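Local coordinates for protein pyridoxine 4-oxidase (Mesorhizobium loti, PDB 4HA6) that catalyses the FAD-dependent oxidation of the 4-hydroxymethyl group of pyridoxine to pyridoxal, with molecular oxygen as electron acceptor, as a member of the GMC oxidoreductase family, at residues A[444-448]-A[486-490]; A[258-262]-A[372-378]; A[337-343]-A[355-359]. The contacts are given in a common frame with arbitrary orientation. Where two conformers were deposited one is given. Numbering follows the deposited sequence.

Contact 1. Residues A[444-448]-A[486-490]; sequences HHHPC and AGPIH. With FAD (flavin-adenine dinucleotide), chain B; PXM (4-(aminomethyl)-5-(hydroxymethyl)-2-methylpyridin-3-ol), chain J.
Two irregular backbone runs, 444-448 and 486-490, approach most closely at His-446 and Ile-489, whose CA atoms lie 6.2 Å apart. His-445 has positive phi (76°, psi 36°), which bends the chain sharply between its neighbours, while Pro-488 is extended and His-490 opens a helix.

The two runs meet by van der Waals and CH-pi contact, without a hydrogen bond between them. Pro-488 makes a CH-pi contact with His-446: its CA sits 3.6 Å from the ring centroid, 29° off the normal, and 3.3 Å from His-446 CE1. Ile-489 (p, t) sends CD1 to His-446 CA and Pro-447 O, each at 3.7 Å. His-446 takes chi1 m, and its ND1 is hydrogen-bonded to His-292.

The ligands take a large share of the polar contacts. The carbonyl O of His-444 accepts hydrogen bonds from O3 (2.8 Å) and N4 (3.1 Å) of pyridoxamine, and His-445 ND1, with chi1 m, donates to O3 at 3.1 Å. His-446 NE2 lies 2.7 Å from N4 of pyridoxamine, the amine on its 4-methylene carbon. At the flavin, His-490 N donates to O2 of FAD at 2.7 Å, and His-445 has FAD C7 over one ring face. The two histidine-bearing runs thus set the substrate analogue against the isoalloxazine, consistent with the active site of a GMC oxidoreductase, where a histidine commonly serves as catalytic base.

The loop holding 444-448 leaves strand 441-443 of the antiparallel sheet and leads to strand 473-475 of the parallel sheet; 486-490 follows the latter and runs into helix 490-506.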
loop_
_atom_site.group_PDB
_atom_site.type_symbol
_atom_site.label_atom_id
_atom_site.label_comp_id
_atom_site.label_asym_id
_atom_site.label_seq_id
_atom_site.Cartn_x
_atom_site.Cartn_y
_atom_site.Cartn_z
ATOM N N HIS A 444 7.922 2.616 2.873
ATOM C CA HIS A 444 7.401 3.013 1.569
ATOM C C HIS A 444 5.872 3.087 1.626
ATOM O O HIS A 444 5.238 3.402 0.623
ATOM C CB HIS A 444 7.862 1.996 0.521
ATOM C CG HIS A 444 7.758 2.461 -0.909
ATOM N ND1 HIS A 444 6.929 3.479 -1.318
ATOM C CD2 HIS A 444 8.383 2.013 -2.026
ATOM C CE1 HIS A 444 7.041 3.639 -2.631
ATOM N NE2 HIS A 444 7.922 2.767 -3.078
ATOM N N HIS A 445 5.299 2.769 2.794
ATOM C CA HIS A 445 3.917 2.821 3.101
ATOM C C HIS A 445 3.058 1.733 2.555
ATOM O O HIS A 445 1.953 1.995 2.207
ATOM C CB HIS A 445 3.297 4.163 2.714
ATOM C CG HIS A 445 3.910 5.308 3.383
ATOM N ND1 HIS A 445 4.802 6.045 2.814
ATOM C CD2 HIS A 445 3.831 5.731 4.654
ATOM C CE1 HIS A 445 5.217 6.916 3.650
ATOM N NE2 HIS A 445 4.633 6.720 4.762
ATOM N N HIS A 446 3.548 0.522 2.477
ATOM C CA HIS A 446 2.818 -0.598 1.887
ATOM C C HIS A 446 2.619 -1.782 2.840
ATOM O O HIS A 446 2.936 -2.915 2.458
ATOM C CB HIS A 446 3.558 -1.097 0.634
ATOM C CG HIS A 446 3.864 -0.015 -0.354
ATOM N ND1 HIS A 446 4.977 -0.040 -1.162
ATOM C CD2 HIS A 446 3.201 1.125 -0.655
ATOM C CE1 HIS A 446 4.995 1.048 -1.915
ATOM N NE2 HIS A 446 3.922 1.760 -1.638
ATOM N N PRO A 447 2.094 -1.536 4.061
ATOM C CA PRO A 447 1.887 -2.671 4.975
ATOM C C PRO A 447 0.808 -3.607 4.444
ATOM O O PRO A 447 -0.162 -3.115 3.849
ATOM C CB PRO A 447 1.403 -2.005 6.267
ATOM C CG PRO A 447 0.748 -0.734 5.824
ATOM C CD PRO A 447 1.568 -0.276 4.627
ATOM N N CYS A 448 0.990 -4.918 4.643
ATOM C CA CYS A 448 0.083 -5.935 4.114
ATOM C C CYS A 448 0.396 -7.303 4.728
ATOM O O CYS A 448 1.415 -7.460 5.405
ATOM C CB CYS A 448 0.199 -6.005 2.583
ATOM S SG CYS A 448 1.741 -6.814 1.949
ATOM N N ALA A 486 5.740 -6.020 -6.502
ATOM C CA ALA A 486 7.076 -5.413 -6.603
ATOM C C ALA A 486 7.119 -3.938 -6.175
ATOM O O ALA A 486 8.137 -3.458 -5.657
ATOM C CB ALA A 486 7.651 -5.579 -8.030
ATOM N N GLY A 487 6.026 -3.215 -6.412
ATOM C CA GLY A 487 5.995 -1.781 -6.164
ATOM C C GLY A 487 4.772 -1.427 -5.330
ATOM O O GLY A 487 4.216 -2.281 -4.645
ATOM N N PRO A 488 4.341 -0.164 -5.392
ATOM C CA PRO A 488 3.197 0.278 -4.595
ATOM C C PRO A 488 1.963 -0.626 -4.770
ATOM O O PRO A 488 1.677 -1.095 -5.881
ATOM C CB PRO A 488 2.952 1.701 -5.127
ATOM C CG PRO A 488 4.311 2.168 -5.557
ATOM C CD PRO A 488 4.934 0.939 -6.175
ATOM N N ILE A 489 1.238 -0.846 -3.671
ATOM C CA ILE A 489 0.229 -1.899 -3.598
ATOM C C ILE A 489 -1.235 -1.476 -3.769
ATOM O O ILE A 489 -2.135 -2.319 -3.682
ATOM C CB ILE A 489 0.308 -2.615 -2.237
ATOM C CG1 ILE A 489 -0.025 -1.640 -1.096
ATOM C CG2 ILE A 489 1.684 -3.264 -2.034
ATOM C CD1 ILE A 489 -0.032 -2.310 0.282
ATOM N N HIS A 490 -1.500 -0.191 -3.975
ATOM C CA HIS A 490 -2.891 0.261 -4.026
ATOM C C HIS A 490 -3.651 -0.421 -5.175
ATOM O O HIS A 490 -4.802 -0.840 -5.003
ATOM C CB HIS A 490 -2.958 1.791 -4.125
ATOM C CG HIS A 490 -4.335 2.364 -3.998
ATOM N ND1 HIS A 490 -4.887 3.184 -4.962
ATOM C CD2 HIS A 490 -5.259 2.265 -3.013
ATOM C CE1 HIS A 490 -6.094 3.563 -4.573
ATOM N NE2 HIS A 490 -6.346 3.020 -3.394
HETATM P PA FAD B . -7.055 1.721 3.957
HETATM O O1A FAD B . -7.213 2.418 2.612
HETATM O O2A FAD B . -5.992 2.209 4.901
HETATM O O5B FAD B . -8.497 1.781 4.687
HETATM C C5B FAD B . -8.725 1.451 6.054
HETATM C C4B FAD B . -9.954 2.253 6.458
HETATM O O4B FAD B . -10.680 1.619 7.516
HETATM C C3B FAD B . -9.557 3.633 6.965
HETATM O O3B FAD B . -10.446 4.571 6.337
HETATM C C2B FAD B . -9.782 3.573 8.474
HETATM O O2B FAD B . -10.149 4.858 9.006
HETATM C C1B FAD B . -10.903 2.545 8.597
HETATM N N9A FAD B . -10.908 1.756 9.865
HETATM C C8A FAD B . -9.841 1.200 10.478
HETATM N N7A FAD B . -10.230 0.534 11.599
HETATM C C5A FAD B . -11.574 0.652 11.717
HETATM C C6A FAD B . -12.615 0.183 12.669
HETATM N N6A FAD B . -12.286 -0.581 13.759
HETATM N N1A FAD B . -13.907 0.536 12.415
HETATM C C2A FAD B . -14.247 1.276 11.339
HETATM N N3A FAD B . -13.343 1.725 10.440
HETATM C C4A FAD B . -12.013 1.454 10.567
HETATM N N1 FAD B . -0.047 2.903 -2.676
HETATM C C2 FAD B . 0.176 2.996 -4.000
HETATM O O2 FAD B . -0.122 2.020 -4.724
HETATM N N3 FAD B . 0.733 4.083 -4.566
HETATM C C4 FAD B . 1.086 5.164 -3.849
HETATM O O4 FAD B . 1.618 6.168 -4.392
HETATM C C4X FAD B . 0.871 5.137 -2.385
HETATM N N5 FAD B . 1.211 6.171 -1.588
HETATM C C5X FAD B . 0.984 6.126 -0.251
HETATM C C6 FAD B . 1.331 7.204 0.561
HETATM C C7 FAD B . 1.091 7.161 1.931
HETATM C C7M FAD B . 1.470 8.339 2.795
HETATM C C8 FAD B . 0.458 5.957 2.536
HETATM C C8M FAD B . 0.206 5.912 4.019
HETATM C C9 FAD B . 0.104 4.873 1.733
HETATM C C9A FAD B . 0.356 4.922 0.362
HETATM N N10 FAD B . 0.008 3.834 -0.458
HETATM C C10 FAD B . 0.257 3.913 -1.835
HETATM C "C1'" FAD B . -0.601 2.633 0.128
HETATM C "C2'" FAD B . -2.090 2.524 -0.156
HETATM O "O2'" FAD B . -2.732 3.787 0.082
HETATM C "C3'" FAD B . -2.645 1.454 0.787
HETATM O "O3'" FAD B . -1.851 0.265 0.640
HETATM C "C4'" FAD B . -4.102 1.150 0.490
HETATM O "O4'" FAD B . -4.843 2.379 0.588
HETATM C "C5'" FAD B . -4.662 0.094 1.450
HETATM O "O5'" FAD B . -6.085 0.172 1.416
HETATM P P FAD B . -6.951 -0.713 2.430
HETATM O O1P FAD B . -8.403 -0.773 1.973
HETATM O O2P FAD B . -6.215 -2.004 2.728
HETATM O O3P FAD B . -6.847 0.140 3.784
HETATM N N1 PXM J . 7.712 7.807 -2.161
HETATM C C2 PXM J . 7.109 7.290 -1.092
HETATM C C2A PXM J . 7.662 7.444 0.289
HETATM C C3 PXM J . 5.930 6.597 -1.325
HETATM O O3 PXM J . 5.266 6.041 -0.255
HETATM C C4 PXM J . 5.403 6.439 -2.625
HETATM C C5 PXM J . 6.109 7.019 -3.720
HETATM C C5A PXM J . 5.699 6.980 -5.179
HETATM O O5 PXM J . 4.883 5.943 -5.599
HETATM C C6 PXM J . 7.287 7.711 -3.419
HETATM C C4A PXM J . 4.120 5.668 -2.753
HETATM N N4 PXM J . 4.121 4.413 -2.059
#

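Contact 2. Residues A[258-262]-A[372-378]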
loop_
_atom_site.group_PDB
_atom_site.type_symbol
_atom_site.label_atom_id
_atom_site.label_comp_id
_atom_site.label_asym_id
_atom_site.label_seq_id
_atom_site.Cartn_x
_atom_site.Cartn_y
_atom_site.Cartn_z
ATOM N N ALA A 258 -6.378 -6.237 14.137
ATOM C CA ALA A 258 -6.680 -5.734 15.477
ATOM C C ALA A 258 -8.142 -5.984 15.848
ATOM O O ALA A 258 -8.447 -6.364 16.981
ATOM C CB ALA A 258 -6.347 -4.251 15.592
ATOM N N LEU A 259 -9.049 -5.748 14.903
ATOM C CA LEU A 259 -10.467 -5.963 15.173
ATOM C C LEU A 259 -10.707 -7.426 15.479
ATOM O O LEU A 259 -11.461 -7.756 16.401
ATOM C CB LEU A 259 -11.329 -5.535 13.984
ATOM C CG LEU A 259 -12.824 -5.844 14.117
ATOM C CD1 LEU A 259 -13.405 -5.312 15.448
ATOM C CD2 LEU A 259 -13.592 -5.292 12.923
ATOM N N LEU A 260 -10.077 -8.306 14.705
ATOM C CA LEU A 260 -10.249 -9.744 14.930
ATOM C C LEU A 260 -9.737 -10.146 16.322
ATOM O O LEU A 260 -10.419 -10.897 17.053
ATOM C CB LEU A 260 -9.595 -10.564 13.812
ATOM C CG LEU A 260 -10.224 -10.381 12.419
ATOM C CD1 LEU A 260 -9.370 -11.018 11.342
ATOM C CD2 LEU A 260 -11.653 -10.939 12.366
ATOM N N MET A 261 -8.577 -9.615 16.716
ATOM C CA MET A 261 -8.025 -9.949 18.032
ATOM C C MET A 261 -8.882 -9.404 19.190
ATOM O O MET A 261 -9.172 -10.131 20.152
ATOM C CB MET A 261 -6.556 -9.518 18.137
ATOM C CG MET A 261 -5.630 -10.242 17.153
ATOM S SD MET A 261 -3.872 -9.796 17.360
ATOM C CE MET A 261 -3.697 -8.379 16.249
ATOM N N ARG A 262 -9.308 -8.143 19.085
ATOM C CA ARG A 262 -10.253 -7.559 20.053
ATOM C C ARG A 262 -11.524 -8.407 20.201
ATOM O O ARG A 262 -12.154 -8.395 21.257
ATOM C CB ARG A 262 -10.635 -6.111 19.671
ATOM C CG ARG A 262 -9.590 -5.051 20.041
ATOM C CD ARG A 262 -10.138 -3.617 19.934
ATOM N NE ARG A 262 -10.955 -3.401 18.735
ATOM C CZ ARG A 262 -10.494 -2.925 17.578
ATOM N NH1 ARG A 262 -9.211 -2.600 17.446
ATOM N NH2 ARG A 262 -11.314 -2.769 16.545
ATOM N N ARG A 372 0.364 -7.185 16.936
ATOM C CA ARG A 372 -0.349 -7.770 18.079
ATOM C C ARG A 372 -1.108 -6.663 18.798
ATOM O O ARG A 372 -0.583 -5.560 18.929
ATOM C CB ARG A 372 0.643 -8.333 19.102
ATOM C CG ARG A 372 1.301 -9.639 18.743
ATOM C CD ARG A 372 2.322 -10.030 19.833
ATOM N NE ARG A 372 3.640 -9.431 19.619
ATOM C CZ ARG A 372 4.372 -8.844 20.563
ATOM N NH1 ARG A 372 3.922 -8.747 21.809
ATOM N NH2 ARG A 372 5.557 -8.340 20.258
ATOM N N ILE A 373 -2.316 -6.945 19.284
ATOM C CA ILE A 373 -3.000 -5.968 20.141
ATOM C C ILE A 373 -2.288 -5.952 21.498
ATOM O O ILE A 373 -1.792 -7.007 21.950
ATOM C CB ILE A 373 -4.494 -6.310 20.360
ATOM C CG1 ILE A 373 -4.666 -7.753 20.845
ATOM C CG2 ILE A 373 -5.313 -6.075 19.074
ATOM C CD1 ILE A 373 -6.085 -8.073 21.349
ATOM N N SER A 374 -2.226 -4.783 22.143
ATOM C CA SER A 374 -1.629 -4.691 23.487
ATOM C C SER A 374 -2.677 -4.810 24.605
ATOM O O SER A 374 -2.345 -5.050 25.776
ATOM C CB SER A 374 -0.829 -3.383 23.649
ATOM O OG SER A 374 -1.680 -2.232 23.643
ATOM N N GLY A 375 -3.944 -4.635 24.255
ATOM C CA GLY A 375 -5.008 -4.730 25.244
ATOM C C GLY A 375 -6.328 -4.819 24.505
ATOM O O GLY A 375 -6.337 -4.824 23.269
ATOM N N PRO A 376 -7.447 -4.874 25.246
ATOM C CA PRO A 376 -8.749 -5.007 24.578
ATOM C C PRO A 376 -9.280 -3.690 23.992
ATOM O O PRO A 376 -10.212 -3.736 23.186
ATOM C CB PRO A 376 -9.688 -5.464 25.714
ATOM C CG PRO A 376 -8.816 -5.605 26.979
ATOM C CD PRO A 376 -7.561 -4.839 26.718
ATOM N N GLU A 377 -8.727 -2.539 24.382
ATOM C CA GLU A 377 -9.433 -1.274 24.105
ATOM C C GLU A 377 -9.049 -0.610 22.786
ATOM O O GLU A 377 -7.940 -0.810 22.278
ATOM C CB GLU A 377 -9.244 -0.289 25.259
ATOM C CG GLU A 377 -9.486 -0.908 26.637
ATOM C CD GLU A 377 -10.910 -1.411 26.813
ATOM O OE1 GLU A 377 -11.796 -1.019 26.026
ATOM O OE2 GLU A 377 -11.149 -2.204 27.747
ATOM N N LEU A 378 -9.964 0.185 22.233
ATOM C CA LEU A 378 -9.669 0.939 21.017
ATOM C C LEU A 378 -8.417 1.794 21.228
ATOM O O LEU A 378 -7.617 1.973 20.315
ATOM C CB LEU A 378 -10.853 1.821 20.623
ATOM C CG LEU A 378 -12.078 1.084 20.093
ATOM C CD1 LEU A 378 -13.262 2.028 19.934
ATOM C CD2 LEU A 378 -11.756 0.382 18.768
#
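Ala-258 begins the segment on the last turns of helix 252-262, and its O accepts the helical bond from Arg-262 N at 2.9 Å. Ala-258 CB lies 4.1 Å from Ile-373 CG2, and their CA atoms are 5.9 Å apart. Leu-259 and Leu-260 turn from the loop and pack on strands 217-224 and 246-249. Met-261 points toward the loop: its CB is 3.6 Å from Ile-373 CD1, and its CE reaches to 3.9 Å from Arg-372 CA. Ile-373, which loses the most surface here (91 Å²), therefore fills the space between Ala-258 and Met-261, with Leu-271 of helix 268-273 also against it. Arg-262 CD is 3.3 Å from Pro-376 O, and Leu-378 CD2 lies over one guanidinium face, 3.7 Å from Arg-262 CZ. The polar end is bonded elsewhere: NE donates to Arg-219 O, NH2 makes a weak hydrogen bond to Val-218 O, and NH1 is hydrogen-bonded to a glycerol, probably from the crystallisation liquor. The arrangement is a helix of the Rossmann-type FAD-binding domain, following sheet strand 246-249, with its flank covered by the loop after strand 370-372 and Arg-262 a residue of the FAD pocket, at its adenine end.

Contact 3. Residues A[337-343]-A[355-359]; sequences CGVAPIV and AYSLL
Ser-357, with 71 Å² covered, is the centre of this pairing between the end of strand 333-338 and the start of strand 355-362. It forms an antiparallel hydrogen-bonded pair with Gly-338 (CA-CA 5.1 Å): Gly-338 N donates to Ser-357 O at 2.8 Å, and Ser-357 N to Gly-338 O at 3.3 Å. The preceding register, Cys-337 with Leu-358, is a non-hydrogen-bonded pair (CA-CA 4.9 Å). With chi1 m, Ser-357 also donates from OG to Ile-342 O at 2.8 Å, tying the strand to the chain beyond the sheet. Leu-359 (55 Å²; m, t) brings CD2 to 4.3 Å from CG2 of Ile-342 (m, t). The side chain of Leu-359 comes, at its nearest atoms, to about 5 Å from the bound pyridoxamine. Pro-341 (51 Å²) is the centre of an inverse gamma turn (phi -71°, psi 67°), with a weak 2.7 Å bond from Ile-342 N to Ala-340 O. The turn swings the chain back across strand 355-362: Pro-341 CA lies 4.1 Å from Tyr-356 CA, and Pro-341 CB 3.8 Å from Ala-355 CB. Strand 293-302 pairs with strand 355-362 as well. The motif is an antiparallel strand pair, ended by a turn, in the sheet of the probable substrate-binding domain.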
loop_
_atom_site.group_PDB
_atom_site.type_symbol
_atom_site.label_atom_id
_atom_site.label_comp_id
_atom_site.label_asym_id
_atom_site.label_seq_id
_atom_site.Cartn_x
_atom_site.Cartn_y
_atom_site.Cartn_z
ATOM N N CYS A 337 13.483 8.518 -8.484
ATOM C CA CYS A 337 13.981 9.884 -8.517
ATOM C C CYS A 337 13.117 10.801 -7.654
ATOM O O CYS A 337 11.997 11.133 -8.039
ATOM C CB CYS A 337 14.010 10.398 -9.956
ATOM S SG CYS A 337 14.604 12.096 -10.078
ATOM N N GLY A 338 13.624 11.191 -6.484
ATOM C CA GLY A 338 12.907 12.113 -5.612
ATOM C C GLY A 338 13.290 13.557 -5.905
ATOM O O GLY A 338 14.384 13.999 -5.542
ATOM N N VAL A 339 12.400 14.298 -6.562
ATOM C CA VAL A 339 12.654 15.710 -6.860
ATOM C C VAL A 339 12.870 16.544 -5.573
ATOM O O VAL A 339 13.579 17.556 -5.585
ATOM C CB VAL A 339 11.545 16.315 -7.769
ATOM C CG1 VAL A 339 11.938 17.721 -8.253
ATOM C CG2 VAL A 339 11.269 15.393 -8.965
ATOM N N ALA A 340 12.282 16.092 -4.465
ATOM C CA ALA A 340 12.537 16.677 -3.142
ATOM C C ALA A 340 13.727 16.007 -2.448
ATOM O O ALA A 340 13.893 14.790 -2.531
ATOM C CB ALA A 340 11.313 16.559 -2.278
ATOM N N PRO A 341 14.547 16.800 -1.741
ATOM C CA PRO A 341 15.752 16.299 -1.054
ATOM C C PRO A 341 15.427 15.439 0.184
ATOM O O PRO A 341 15.735 15.830 1.309
ATOM C CB PRO A 341 16.475 17.586 -0.639
ATOM C CG PRO A 341 15.368 18.617 -0.515
ATOM C CD PRO A 341 14.378 18.261 -1.596
ATOM N N ILE A 342 14.837 14.269 -0.041
ATOM C CA ILE A 342 14.297 13.433 1.030
ATOM C C ILE A 342 15.352 12.629 1.816
ATOM O O ILE A 342 16.084 11.830 1.245
ATOM C CB ILE A 342 13.221 12.481 0.458
ATOM C CG1 ILE A 342 12.019 13.293 -0.046
ATOM C CG2 ILE A 342 12.806 11.438 1.489
ATOM C CD1 ILE A 342 10.847 12.455 -0.533
ATOM N N VAL A 343 15.434 12.849 3.127
ATOM C CA VAL A 343 16.322 12.047 3.967
ATOM C C VAL A 343 15.571 11.578 5.208
ATOM O O VAL A 343 14.558 12.177 5.582
ATOM C CB VAL A 343 17.583 12.825 4.407
ATOM C CG1 VAL A 343 18.320 13.394 3.201
ATOM C CG2 VAL A 343 17.215 13.938 5.380
ATOM N N ALA A 355 19.008 20.391 -3.251
ATOM C CA ALA A 355 19.379 18.987 -3.374
ATOM C C ALA A 355 18.222 18.133 -3.870
ATOM O O ALA A 355 17.047 18.542 -3.825
ATOM C CB ALA A 355 19.914 18.450 -2.032
ATOM N N TYR A 356 18.570 16.948 -4.365
ATOM C CA TYR A 356 17.585 15.923 -4.694
ATOM C C TYR A 356 18.118 14.588 -4.208
ATOM O O TYR A 356 19.334 14.419 -4.037
ATOM C CB TYR A 356 17.313 15.870 -6.193
ATOM C CG TYR A 356 18.550 15.670 -7.059
ATOM C CD1 TYR A 356 19.305 16.756 -7.491
ATOM C CD2 TYR A 356 18.931 14.399 -7.478
ATOM C CE1 TYR A 356 20.422 16.578 -8.292
ATOM C CE2 TYR A 356 20.050 14.209 -8.276
ATOM C CZ TYR A 356 20.792 15.303 -8.677
ATOM O OH TYR A 356 21.905 15.126 -9.476
ATOM N N SER A 357 17.205 13.657 -3.951
ATOM C CA SER A 357 17.576 12.338 -3.469
ATOM C C SER A 357 17.136 11.294 -4.470
ATOM O O SER A 357 16.073 11.421 -5.083
ATOM C CB SER A 357 16.897 12.029 -2.131
ATOM O OG SER A 357 17.489 12.732 -1.061
ATOM N N LEU A 358 17.967 10.272 -4.643
ATOM C CA LEU A 358 17.549 9.062 -5.328
ATOM C C LEU A 358 17.202 8.081 -4.218
ATOM O O LEU A 358 18.004 7.843 -3.307
ATOM C CB LEU A 358 18.663 8.501 -6.209
ATOM C CG LEU A 358 19.300 9.412 -7.261
ATOM C CD1 LEU A 358 20.038 8.568 -8.273
ATOM C CD2 LEU A 358 18.289 10.313 -7.950
ATOM N N LEU A 359 15.995 7.540 -4.275
ATOM C CA LEU A 359 15.538 6.624 -3.255
ATOM C C LEU A 359 15.807 5.224 -3.776
ATOM O O LEU A 359 15.736 4.980 -4.987
ATOM C CB LEU A 359 14.054 6.855 -2.990
ATOM C CG LEU A 359 13.717 8.329 -2.737
ATOM C CD1 LEU A 359 12.222 8.546 -2.637
ATOM C CD2 LEU A 359 14.415 8.835 -1.477
#

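Overall arrangement
Contact 1 is the innermost, its centre about 3 Å from the centre of the chain; the centres of contacts 2 and 3 lie about 22 and 21 Å from it. Contacts 1 and 3 are buried, contact 2 only partly. Contact 1 joins two loops and directs several polar atoms to the ligands, contact 2 sets a helix against a loop by van der Waals contacts of side chains with side chains and backbone, and contact 3 alone has backbone hydrogen bonding between its segments. No element is shared, but strand 441-443, before contact 1, pairs with strand 293-302, as does strand 355-362 of contact 3; helix 252-262 of contact 2 follows strand 246-249, neighbour of strand 473-475 between contact 1's segments.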